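Local atomic coordinates of beta-Ala-His dipeptidase (Homo sapiens, PDB entry 3DLJ), a protein that hydrolyses Xaa-His dipeptides, carnosine and anserine above all, as a secreted, homodimeric zinc metallopeptidase of the M20 family. Residues Gln24-Val28 against Arg464-Ile468; Trp34-Asp40 against Glu51-Met55; Val91-Gly97 against Asn168-Glu174; Val105-Leu111 against Pro147-Trp151. Residues are numbered along the deposited sequence.

Contact 1: Gln24-Val28 against Arg464-Ile468; sequences QDEFV and RWNYI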
# COMPACT_ATOMS: atom_id res chain seq x y z
N GLN A 24 -18.03 -19.28 -4.24
CA GLN A 24 -16.62 -18.89 -4.38
C GLN A 24 -16.14 -18.70 -5.83
O GLN A 24 -15.32 -17.81 -6.09
CB GLN A 24 -15.68 -19.82 -3.60
CG GLN A 24 -15.56 -21.24 -4.11
CD GLN A 24 -14.61 -22.07 -3.25
OE1 GLN A 24 -13.39 -21.95 -3.35
NE2 GLN A 24 -15.17 -22.88 -2.38
N ASP A 25 -16.62 -19.54 -6.74
CA ASP A 25 -16.19 -19.46 -8.15
C ASP A 25 -16.75 -18.21 -8.81
O ASP A 25 -16.09 -17.62 -9.67
CB ASP A 25 -16.61 -20.71 -8.93
CG ASP A 25 -15.75 -21.94 -8.59
OD1 ASP A 25 -14.69 -21.82 -7.94
OD2 ASP A 25 -16.14 -23.05 -8.99
N GLU A 26 -17.97 -17.84 -8.39
CA GLU A 26 -18.59 -16.56 -8.75
C GLU A 26 -17.84 -15.37 -8.14
O GLU A 26 -17.73 -14.34 -8.78
CB GLU A 26 -20.04 -16.51 -8.30
CG GLU A 26 -21.04 -17.15 -9.26
CD GLU A 26 -22.44 -17.32 -8.61
OE1 GLU A 26 -22.80 -16.47 -7.75
OE2 GLU A 26 -23.15 -18.31 -8.94
N PHE A 27 -17.32 -15.52 -6.91
CA PHE A 27 -16.61 -14.44 -6.27
C PHE A 27 -15.29 -14.21 -7.04
O PHE A 27 -14.87 -13.10 -7.20
CB PHE A 27 -16.33 -14.73 -4.78
CG PHE A 27 -17.56 -14.68 -3.85
CD1 PHE A 27 -18.77 -14.12 -4.25
CD2 PHE A 27 -17.47 -15.17 -2.54
CE1 PHE A 27 -19.85 -14.04 -3.39
CE2 PHE A 27 -18.54 -15.10 -1.67
CZ PHE A 27 -19.75 -14.54 -2.09
N VAL A 28 -14.66 -15.30 -7.48
CA VAL A 28 -13.40 -15.32 -8.23
C VAL A 28 -13.58 -14.82 -9.66
O VAL A 28 -12.66 -14.24 -10.23
CB VAL A 28 -12.77 -16.76 -8.26
CG1 VAL A 28 -11.66 -16.87 -9.32
CG2 VAL A 28 -12.25 -17.16 -6.90
N ARG A 464 -6.42 -17.84 -3.60
CA ARG A 464 -7.86 -18.13 -3.51
C ARG A 464 -8.29 -18.33 -2.05
O ARG A 464 -9.34 -17.83 -1.63
CB ARG A 464 -8.25 -19.36 -4.35
CG ARG A 464 -9.71 -19.75 -4.20
CD ARG A 464 -10.04 -21.12 -4.81
NE ARG A 464 -10.27 -21.02 -6.25
CZ ARG A 464 -11.45 -20.85 -6.83
NH1 ARG A 464 -11.51 -20.77 -8.15
NH2 ARG A 464 -12.57 -20.75 -6.12
N TRP A 465 -7.47 -19.04 -1.28
CA TRP A 465 -7.79 -19.31 0.12
C TRP A 465 -7.89 -18.03 0.94
O TRP A 465 -8.84 -17.87 1.73
CB TRP A 465 -6.75 -20.25 0.70
CG TRP A 465 -7.01 -20.71 2.10
CD1 TRP A 465 -7.82 -21.76 2.49
CD2 TRP A 465 -6.39 -20.21 3.29
NE1 TRP A 465 -7.76 -21.90 3.86
CE2 TRP A 465 -6.89 -20.97 4.38
CE3 TRP A 465 -5.48 -19.17 3.55
CZ2 TRP A 465 -6.50 -20.73 5.71
CZ3 TRP A 465 -5.09 -18.94 4.88
CH2 TRP A 465 -5.60 -19.72 5.93
N ASN A 466 -6.93 -17.12 0.75
CA ASN A 466 -6.95 -15.81 1.41
C ASN A 466 -8.15 -14.95 1.02
O ASN A 466 -8.73 -14.28 1.88
CB ASN A 466 -5.69 -15.04 1.09
CG ASN A 466 -4.48 -15.63 1.74
OD1 ASN A 466 -4.16 -16.79 1.53
ND2 ASN A 466 -3.78 -14.82 2.51
N TYR A 467 -8.50 -14.98 -0.26
CA TYR A 467 -9.62 -14.22 -0.79
C TYR A 467 -10.97 -14.73 -0.28
O TYR A 467 -11.84 -13.95 0.08
CB TYR A 467 -9.56 -14.27 -2.33
CG TYR A 467 -10.69 -13.60 -3.08
CD1 TYR A 467 -10.99 -12.23 -2.89
CD2 TYR A 467 -11.43 -14.31 -4.04
CE1 TYR A 467 -12.01 -11.60 -3.61
CE2 TYR A 467 -12.44 -13.69 -4.76
CZ TYR A 467 -12.73 -12.32 -4.55
OH TYR A 467 -13.76 -11.68 -5.26
N ILE A 468 -11.13 -16.05 -0.25
CA ILE A 468 -12.37 -16.70 0.17
C ILE A 468 -12.52 -16.79 1.68
O ILE A 468 -13.57 -16.43 2.22
CB ILE A 468 -12.52 -18.09 -0.48
CG1 ILE A 468 -12.58 -17.93 -2.01
CG2 ILE A 468 -13.77 -18.81 0.03
CD1 ILE A 468 -13.70 -17.00 -2.53
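Two helices of the alpha/beta catalytic domain of this M20 peptidase cross almost at right angles: the axes of the segments 24-28 and 464-468 lie at 101° and come within 10.9 Å. So wide a gap needs long side chains. Arg-464, extended through chi1 and chi2 (both t) and then turned at chi3 (m), carries its guanidinium over to the first turn of 24-28. There Arg-464 NH2 donates to Gln-24 OE1 at 3.1 Å and forms a salt bridge with Asp-25 OD1 at 3.0 Å. Asp-25 has its CB directed away, yet its m rotamer brings the carboxylate back to the arginine; Val-28 CG2 lies over one face of the guanidinium. Glu-131 takes Arg-464 NE in a second salt bridge, and Gln-24 NE2 bonds to Asp-21 O. Beneath this polar rim the contact turns apolar. Ile-468, with both chi angles m, sets CD1 3.6 Å from Gln-24 CB and 4.1 Å from Phe-27 CB, a slim methyl suited to the cleft between helices. Phe-27 sends its ring on toward Asn-153 and Ser-156 of helix 141-160. Tyr-467, with chi1 t, is long enough to reach backbone: its OH donates to Phe-27 O at 2.6 Å.

Contact 2: Trp34-Asp40 against Glu51-Met55; sequences WVAIESD and ELFRM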
# COMPACT_ATOMS: atom_id res chain seq x y z
N TRP A 34 -13.18 -7.52 -12.45
CA TRP A 34 -12.70 -6.23 -11.94
C TRP A 34 -11.23 -5.97 -12.31
O TRP A 34 -10.87 -4.86 -12.63
CB TRP A 34 -12.94 -6.06 -10.43
CG TRP A 34 -14.37 -5.72 -10.06
CD1 TRP A 34 -15.50 -6.08 -10.73
CD2 TRP A 34 -14.81 -5.02 -8.87
NE1 TRP A 34 -16.61 -5.62 -10.07
CE2 TRP A 34 -16.22 -4.97 -8.93
CE3 TRP A 34 -14.15 -4.44 -7.78
CZ2 TRP A 34 -16.99 -4.34 -7.94
CZ3 TRP A 34 -14.91 -3.81 -6.79
CH2 TRP A 34 -16.32 -3.77 -6.88
N VAL A 35 -10.40 -7.01 -12.27
CA VAL A 35 -8.99 -6.96 -12.64
C VAL A 35 -8.77 -6.61 -14.14
O VAL A 35 -7.80 -5.93 -14.49
CB VAL A 35 -8.27 -8.32 -12.27
CG1 VAL A 35 -6.99 -8.54 -13.10
CG2 VAL A 35 -7.97 -8.38 -10.75
N ALA A 36 -9.68 -7.07 -15.00
CA ALA A 36 -9.64 -6.80 -16.43
C ALA A 36 -9.94 -5.33 -16.79
O ALA A 36 -9.67 -4.90 -17.91
CB ALA A 36 -10.59 -7.75 -17.16
N ILE A 37 -10.48 -4.57 -15.85
CA ILE A 37 -10.65 -3.13 -16.02
C ILE A 37 -9.31 -2.47 -15.66
O ILE A 37 -8.90 -2.49 -14.52
CB ILE A 37 -11.80 -2.57 -15.17
CG1 ILE A 37 -13.11 -3.35 -15.47
CG2 ILE A 37 -11.98 -1.05 -15.45
CD1 ILE A 37 -14.28 -3.03 -14.58
N GLU A 38 -8.63 -1.92 -16.66
CA GLU A 38 -7.27 -1.46 -16.49
C GLU A 38 -7.21 -0.08 -15.83
O GLU A 38 -6.84 0.92 -16.46
CB GLU A 38 -6.56 -1.51 -17.84
CG GLU A 38 -6.63 -2.93 -18.39
CD GLU A 38 -5.81 -3.14 -19.65
OE1 GLU A 38 -4.94 -2.29 -19.95
OE2 GLU A 38 -6.03 -4.18 -20.33
N SER A 39 -7.57 -0.06 -14.54
CA SER A 39 -7.79 1.18 -13.77
C SER A 39 -6.49 1.83 -13.27
O SER A 39 -6.34 2.18 -12.09
CB SER A 39 -8.76 0.91 -12.61
OG SER A 39 -8.38 -0.24 -11.88
N ASP A 40 -5.58 2.03 -14.20
CA ASP A 40 -4.23 2.52 -13.91
C ASP A 40 -4.28 4.05 -13.68
O ASP A 40 -4.56 4.83 -14.61
CB ASP A 40 -3.36 2.11 -15.11
CG ASP A 40 -1.92 2.57 -15.01
OD1 ASP A 40 -1.61 3.52 -14.28
OD2 ASP A 40 -1.09 1.98 -15.74
N GLU A 51 -10.68 4.16 -18.13
CA GLU A 51 -10.87 2.83 -17.52
C GLU A 51 -10.98 2.91 -16.00
O GLU A 51 -11.65 2.11 -15.36
CB GLU A 51 -9.71 1.92 -17.91
CG GLU A 51 -9.85 1.30 -19.28
CD GLU A 51 -11.17 0.61 -19.45
OE1 GLU A 51 -11.31 -0.54 -18.95
OE2 GLU A 51 -12.09 1.19 -20.07
N LEU A 52 -10.33 3.91 -15.43
CA LEU A 52 -10.45 4.17 -14.01
C LEU A 52 -11.83 4.69 -13.65
O LEU A 52 -12.37 4.31 -12.62
CB LEU A 52 -9.33 5.12 -13.60
CG LEU A 52 -9.10 5.49 -12.14
CD1 LEU A 52 -9.21 4.30 -11.14
CD2 LEU A 52 -7.75 6.20 -12.07
N PHE A 53 -12.41 5.55 -14.49
CA PHE A 53 -13.77 6.07 -14.28
C PHE A 53 -14.81 4.96 -14.42
O PHE A 53 -15.82 4.96 -13.72
CB PHE A 53 -14.09 7.18 -15.29
CG PHE A 53 -13.74 8.58 -14.81
CD1 PHE A 53 -12.43 9.03 -14.82
CD2 PHE A 53 -14.75 9.44 -14.37
CE1 PHE A 53 -12.11 10.32 -14.38
CE2 PHE A 53 -14.45 10.72 -13.94
CZ PHE A 53 -13.14 11.17 -13.94
N ARG A 54 -14.58 4.05 -15.36
CA ARG A 54 -15.49 2.93 -15.58
C ARG A 54 -15.49 1.98 -14.38
O ARG A 54 -16.54 1.48 -14.00
CB ARG A 54 -15.12 2.15 -16.84
CG ARG A 54 -16.23 1.22 -17.25
CD ARG A 54 -16.00 0.66 -18.62
NE ARG A 54 -14.86 -0.25 -18.61
CZ ARG A 54 -14.94 -1.55 -18.38
NH1 ARG A 54 -13.83 -2.26 -18.40
NH2 ARG A 54 -16.12 -2.14 -18.12
N MET A 55 -14.31 1.77 -13.80
CA MET A 55 -14.12 1.01 -12.56
C MET A 55 -14.96 1.56 -11.40
O MET A 55 -15.69 0.82 -10.75
CB MET A 55 -12.62 0.99 -12.17
CG MET A 55 -12.25 0.09 -10.97
SD MET A 55 -12.42 -1.69 -11.23
CE MET A 55 -14.15 -1.99 -10.70
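Met-55 lays its terminal methyl over the indole of Trp-34: CE stands 3.9 Å from the centroid of the five-membered ring, close to the ring normal, a CH-pi contact, while SD sits obliquely at 5.1 Å in a Met-aromatic contact. A flexible thioether suits this place, because with chi2 p it can bend onto the flat ring. Farther along, the chain passes through two inverse gamma turns, centred on Glu-38 and Ser-39. Branched Ile-37 fits against helix 46-65, its CG2 3.2 Å from Glu-51 O; CD1 lies over the guanidinium of Arg-54, whose NH1 is bridged to Glu-51 OE1 at 3.1 Å. Small Ser-39 lets the backbones approach to 4.0 Å between its CA and that of Leu-52, and its OG bonds to Leu-111 O and Lys-145 NZ. Leu-52 lies about 4 Å, side chain to side chain, from Asp-112, a probable active-site residue; this packing of the turn after helix 24-35 on helix 46-65 lies beside the dinuclear zinc site of the M20 catalytic domain.

Contact 3: Val91-Gly97 against Asn168-Glu174; sequences VILAELG and NIKFIIE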
# COMPACT_ATOMS: atom_id res chain seq x y z
N VAL A 91 -15.14 9.72 -6.01
CA VAL A 91 -15.00 8.94 -4.81
C VAL A 91 -16.40 8.39 -4.50
O VAL A 91 -17.38 9.13 -4.52
CB VAL A 91 -14.41 9.75 -3.64
CG1 VAL A 91 -14.59 8.99 -2.34
CG2 VAL A 91 -12.91 10.04 -3.88
N ILE A 92 -16.48 7.08 -4.25
CA ILE A 92 -17.72 6.51 -3.80
C ILE A 92 -17.85 6.74 -2.31
O ILE A 92 -16.94 6.40 -1.54
CB ILE A 92 -17.84 5.02 -4.13
CG1 ILE A 92 -17.96 4.85 -5.65
CG2 ILE A 92 -19.04 4.38 -3.38
CD1 ILE A 92 -17.87 3.43 -6.10
N LEU A 93 -18.97 7.35 -1.92
CA LEU A 93 -19.37 7.47 -0.53
C LEU A 93 -20.71 6.78 -0.36
O LEU A 93 -21.75 7.36 -0.71
CB LEU A 93 -19.47 8.93 -0.11
CG LEU A 93 -18.18 9.76 0.00
CD1 LEU A 93 -18.55 11.15 0.50
CD2 LEU A 93 -17.19 9.12 0.94
N ALA A 94 -20.69 5.56 0.19
CA ALA A 94 -21.89 4.70 0.24
C ALA A 94 -22.27 4.28 1.66
O ALA A 94 -21.40 4.05 2.50
CB ALA A 94 -21.68 3.47 -0.63
N GLU A 95 -23.58 4.21 1.94
CA GLU A 95 -24.09 3.72 3.23
C GLU A 95 -25.08 2.57 3.05
O GLU A 95 -26.02 2.66 2.26
CB GLU A 95 -24.65 4.86 4.13
CG GLU A 95 -26.14 5.21 4.01
CD GLU A 95 -26.58 6.40 4.91
OE1 GLU A 95 -27.07 7.42 4.39
OE2 GLU A 95 -26.45 6.30 6.15
N LEU A 96 -24.86 1.48 3.79
CA LEU A 96 -25.77 0.35 3.82
C LEU A 96 -26.39 0.21 5.21
O LEU A 96 -25.79 -0.39 6.11
CB LEU A 96 -25.04 -0.93 3.41
CG LEU A 96 -25.83 -2.24 3.34
CD1 LEU A 96 -26.93 -2.22 2.29
CD2 LEU A 96 -24.87 -3.37 3.06
N GLY A 97 -27.58 0.77 5.38
CA GLY A 97 -28.24 0.83 6.68
C GLY A 97 -27.90 2.09 7.47
O GLY A 97 -26.75 2.55 7.48
N ASN A 168 -24.49 -1.23 10.75
CA ASN A 168 -24.57 -0.41 9.55
C ASN A 168 -23.18 -0.40 8.90
O ASN A 168 -22.16 -0.52 9.59
CB ASN A 168 -25.03 1.03 9.85
CG ASN A 168 -26.40 1.10 10.55
OD1 ASN A 168 -27.41 0.57 10.07
ND2 ASN A 168 -26.43 1.80 11.68
N ILE A 169 -23.13 -0.29 7.58
CA ILE A 169 -21.86 -0.29 6.89
C ILE A 169 -21.77 0.88 5.95
O ILE A 169 -22.66 1.14 5.13
CB ILE A 169 -21.62 -1.62 6.12
CG1 ILE A 169 -21.56 -2.79 7.12
CG2 ILE A 169 -20.32 -1.54 5.28
CD1 ILE A 169 -21.32 -4.15 6.48
N LYS A 170 -20.67 1.61 6.11
CA LYS A 170 -20.32 2.67 5.21
C LYS A 170 -19.10 2.27 4.36
O LYS A 170 -18.23 1.49 4.80
CB LYS A 170 -20.11 3.99 5.98
CG LYS A 170 -21.43 4.60 6.47
CD LYS A 170 -21.30 6.02 7.02
CE LYS A 170 -22.67 6.71 7.02
NZ LYS A 170 -22.82 7.88 7.96
N PHE A 171 -19.07 2.76 3.13
CA PHE A 171 -17.94 2.52 2.23
C PHE A 171 -17.42 3.85 1.75
O PHE A 171 -18.20 4.70 1.31
CB PHE A 171 -18.34 1.68 1.00
CG PHE A 171 -19.22 0.47 1.31
CD1 PHE A 171 -20.58 0.63 1.60
CD2 PHE A 171 -18.71 -0.82 1.22
CE1 PHE A 171 -21.40 -0.46 1.84
CE2 PHE A 171 -19.52 -1.92 1.45
CZ PHE A 171 -20.87 -1.75 1.77
N ILE A 172 -16.11 4.04 1.85
CA ILE A 172 -15.42 5.13 1.12
C ILE A 172 -14.35 4.52 0.17
O ILE A 172 -13.33 4.02 0.63
CB ILE A 172 -14.82 6.22 2.06
CG1 ILE A 172 -14.09 7.30 1.25
CG2 ILE A 172 -13.90 5.62 3.16
CD1 ILE A 172 -13.54 8.42 2.10
N ILE A 173 -14.63 4.54 -1.13
CA ILE A 173 -13.74 3.93 -2.11
C ILE A 173 -13.28 4.96 -3.13
O ILE A 173 -14.10 5.61 -3.79
CB ILE A 173 -14.39 2.72 -2.87
CG1 ILE A 173 -15.18 1.76 -1.93
CG2 ILE A 173 -13.38 2.00 -3.72
CD1 ILE A 173 -14.38 0.97 -0.90
N GLU A 174 -11.96 5.10 -3.26
CA GLU A 174 -11.36 6.07 -4.18
C GLU A 174 -10.67 5.39 -5.35
O GLU A 174 -10.48 4.15 -5.35
CB GLU A 174 -10.37 6.98 -3.44
CG GLU A 174 -9.10 6.29 -2.94
CD GLU A 174 -7.94 7.26 -2.74
OE1 GLU A 174 -7.91 8.32 -3.40
OE2 GLU A 174 -7.04 6.97 -1.92
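Strands 91-96 and 168-174 run antiparallel in the mixed sheet at the core of the M20 catalytic domain, where 168-174 also pairs in parallel with 104-110. Six backbone hydrogen bonds join them in three reciprocal pairs, Ile-92 with Ile-173, Ala-94 with Phe-171 and Leu-96 with Ile-169. On the face that bears these six side chains, the relief is set by size. Ala-94 is the hollow and Phe-171 the bump: the ring comes within 3.8 Å of Ala-94 CB at CD1, and its CE1 reaches 4.0 Å from Leu-96 CB. Helix 46-65 packs on this face, with Leu-63 touching Ile-92 and Ala-94; beta-branched isoleucines favour the extended backbone. On the other face, Leu-93 CD2 meets Ile-172 CG1 at 3.6 Å; Val-91 CG1 approaches from the strand end, 4.0 Å from the same atom, so Ile-172 CG1 sits in the notch where Leu-93 and Val-91 meet. Glu-95 and Lys-170 suit the more open part of this face; too far apart for a salt bridge, they turn to other partners, Arg-69 for Glu-95 OE1 and Phe-195 O for Lys-170 NZ. At Gly-97 the backbone angles would jam a CB against the preceding carbonyl O, and it would also collide with Asn-168, whose ND2 bonds to Asp-99 O and whose OD1 lies 3.1 Å from Gly-97 C.

Contact 4: Val105-Leu111 against Pro147-Trp151; sequences VCFYGHL and PVLAW. With ZN (zinc ion), chain D.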
# COMPACT_ATOMS: atom_id res chain seq x y z
N VAL A 105 -19.85 0.85 11.03
CA VAL A 105 -18.47 0.60 10.61
C VAL A 105 -18.23 1.11 9.17
O VAL A 105 -19.03 0.86 8.28
CB VAL A 105 -18.11 -0.93 10.66
CG1 VAL A 105 -16.69 -1.16 10.25
CG2 VAL A 105 -18.35 -1.50 12.07
N CYS A 106 -17.11 1.81 8.96
CA CYS A 106 -16.78 2.32 7.65
C CYS A 106 -15.58 1.59 7.04
O CYS A 106 -14.59 1.35 7.71
CB CYS A 106 -16.52 3.83 7.70
SG CYS A 106 -16.27 4.60 6.08
N PHE A 107 -15.68 1.24 5.76
CA PHE A 107 -14.58 0.57 5.06
C PHE A 107 -13.96 1.47 4.00
O PHE A 107 -14.67 2.01 3.17
CB PHE A 107 -15.09 -0.71 4.40
CG PHE A 107 -14.05 -1.43 3.59
CD1 PHE A 107 -13.18 -2.34 4.19
CD2 PHE A 107 -13.95 -1.22 2.22
CE1 PHE A 107 -12.22 -3.01 3.42
CE2 PHE A 107 -12.99 -1.89 1.45
CZ PHE A 107 -12.12 -2.78 2.06
N TYR A 108 -12.64 1.58 4.00
CA TYR A 108 -11.93 2.34 2.99
C TYR A 108 -11.20 1.37 2.05
O TYR A 108 -10.51 0.44 2.51
CB TYR A 108 -10.92 3.37 3.59
CG TYR A 108 -9.92 3.81 2.54
CD1 TYR A 108 -10.18 4.92 1.69
CD2 TYR A 108 -8.76 3.08 2.31
CE1 TYR A 108 -9.27 5.28 0.68
CE2 TYR A 108 -7.86 3.43 1.32
CZ TYR A 108 -8.11 4.50 0.51
OH TYR A 108 -7.19 4.81 -0.46
N GLY A 109 -11.35 1.57 0.74
CA GLY A 109 -10.50 0.85 -0.22
C GLY A 109 -10.20 1.69 -1.44
O GLY A 109 -10.70 2.80 -1.56
N HIS A 110 -9.39 1.16 -2.36
CA HIS A 110 -9.10 1.87 -3.63
C HIS A 110 -9.16 0.91 -4.80
O HIS A 110 -8.78 -0.27 -4.67
CB HIS A 110 -7.76 2.63 -3.61
CG HIS A 110 -6.54 1.74 -3.55
ND1 HIS A 110 -5.89 1.27 -4.68
CD2 HIS A 110 -5.84 1.26 -2.49
CE1 HIS A 110 -4.86 0.53 -4.32
NE2 HIS A 110 -4.81 0.51 -3.00
N LEU A 111 -9.68 1.39 -5.93
CA LEU A 111 -9.86 0.55 -7.12
C LEU A 111 -8.94 0.93 -8.29
O LEU A 111 -9.03 0.35 -9.37
CB LEU A 111 -11.33 0.50 -7.52
CG LEU A 111 -12.17 -0.28 -6.50
CD1 LEU A 111 -13.63 -0.11 -6.84
CD2 LEU A 111 -11.82 -1.76 -6.49
N PRO A 147 -9.22 -7.65 -1.73
CA PRO A 147 -9.80 -7.30 -0.42
C PRO A 147 -11.04 -6.37 -0.46
O PRO A 147 -11.90 -6.49 0.40
CB PRO A 147 -8.61 -6.67 0.34
CG PRO A 147 -7.41 -7.14 -0.34
CD PRO A 147 -7.82 -7.19 -1.82
N VAL A 148 -11.14 -5.48 -1.43
CA VAL A 148 -12.38 -4.72 -1.57
C VAL A 148 -13.56 -5.65 -1.87
O VAL A 148 -14.64 -5.51 -1.29
CB VAL A 148 -12.31 -3.57 -2.61
CG1 VAL A 148 -13.68 -2.92 -2.82
CG2 VAL A 148 -11.31 -2.52 -2.17
N LEU A 149 -13.33 -6.60 -2.78
CA LEU A 149 -14.40 -7.53 -3.19
C LEU A 149 -14.72 -8.54 -2.11
O LEU A 149 -15.86 -8.93 -1.99
CB LEU A 149 -14.05 -8.24 -4.50
CG LEU A 149 -14.45 -7.44 -5.75
CD1 LEU A 149 -13.87 -8.07 -7.03
CD2 LEU A 149 -15.98 -7.30 -5.85
N ALA A 150 -13.72 -8.95 -1.34
CA ALA A 150 -13.92 -9.85 -0.22
C ALA A 150 -14.88 -9.25 0.82
O ALA A 150 -15.77 -9.95 1.33
CB ALA A 150 -12.60 -10.23 0.42
N TRP A 151 -14.69 -7.96 1.11
CA TRP A 151 -15.58 -7.16 1.96
C TRP A 151 -16.96 -7.04 1.36
O TRP A 151 -17.96 -7.30 2.05
CB TRP A 151 -14.98 -5.74 2.19
CG TRP A 151 -15.79 -4.86 3.12
CD1 TRP A 151 -16.81 -4.01 2.76
CD2 TRP A 151 -15.66 -4.73 4.56
NE1 TRP A 151 -17.32 -3.38 3.88
CE2 TRP A 151 -16.62 -3.78 4.98
CE3 TRP A 151 -14.80 -5.30 5.52
CZ2 TRP A 151 -16.76 -3.40 6.33
CZ3 TRP A 151 -14.94 -4.91 6.87
CH2 TRP A 151 -15.91 -3.98 7.25
ZN ZN D . -3.38 -0.43 -2.04
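A face-to-face stack of Phe-107 on Trp-151, with centroids 4.1 Å apart (to the five-membered ring) and planes at 17°, fastens helix 141-160 to strand 104-110 within the beta-alpha-beta crossover that leads on to the parallel neighbouring strand 168-174. The axes of the two short segments lie at 143° and come within 9.0 Å, a gap that two flat aromatic rings fill. Each CB also sits over the partner's ring, Phe-107 CB 3.7 Å from the five-membered ring centroid of Trp-151, and Val-105 CG1 borders the indole edge, 4.2 Å from CH2. Phe-474 and Phe-478 meet the same indole edge-to-face. On the side facing the helix, Phe-107 is followed by Gly-109, which has no side chain: a CB there would clash with Val-148 CG2, which instead lies 4.0 Å from Gly-109 CA. As strand side chains alternate, His-110 points away from the helix, into the metal site: ND1 bonds to Asp-112 O, Asp-143 and Asp-206 supply the other protein ligands, and NE2 binds the zinc ion at 2.0 Å.

Contacts 3 and 4 share the central sheet, their centres 9 Å apart: Lys-170 O and Phe-107 N, 2.7 Å apart, probably hydrogen-bond strands 168-174 and 104-110, and Glu-174 OE2 lies 2.6 Å from Tyr-108 OH. Contact 4 also touches contact 2, where Ser-39 OG is 2.7 Å from Leu-111 O and Trp-34 CE3 lies 3.6 Å from Leu-149 CG. The same Leu-149 also meets contact 1: its CB lies 3.5 Å from Tyr-467 OH. Helix 24-35 serves both contacts 1 and 2. Contact 4 binds zinc directly; the side chains of Glu-174 and Ser-39 lie about 8 and 11 Å from a zinc ion, whereas contact 1 is away from the annotated sites.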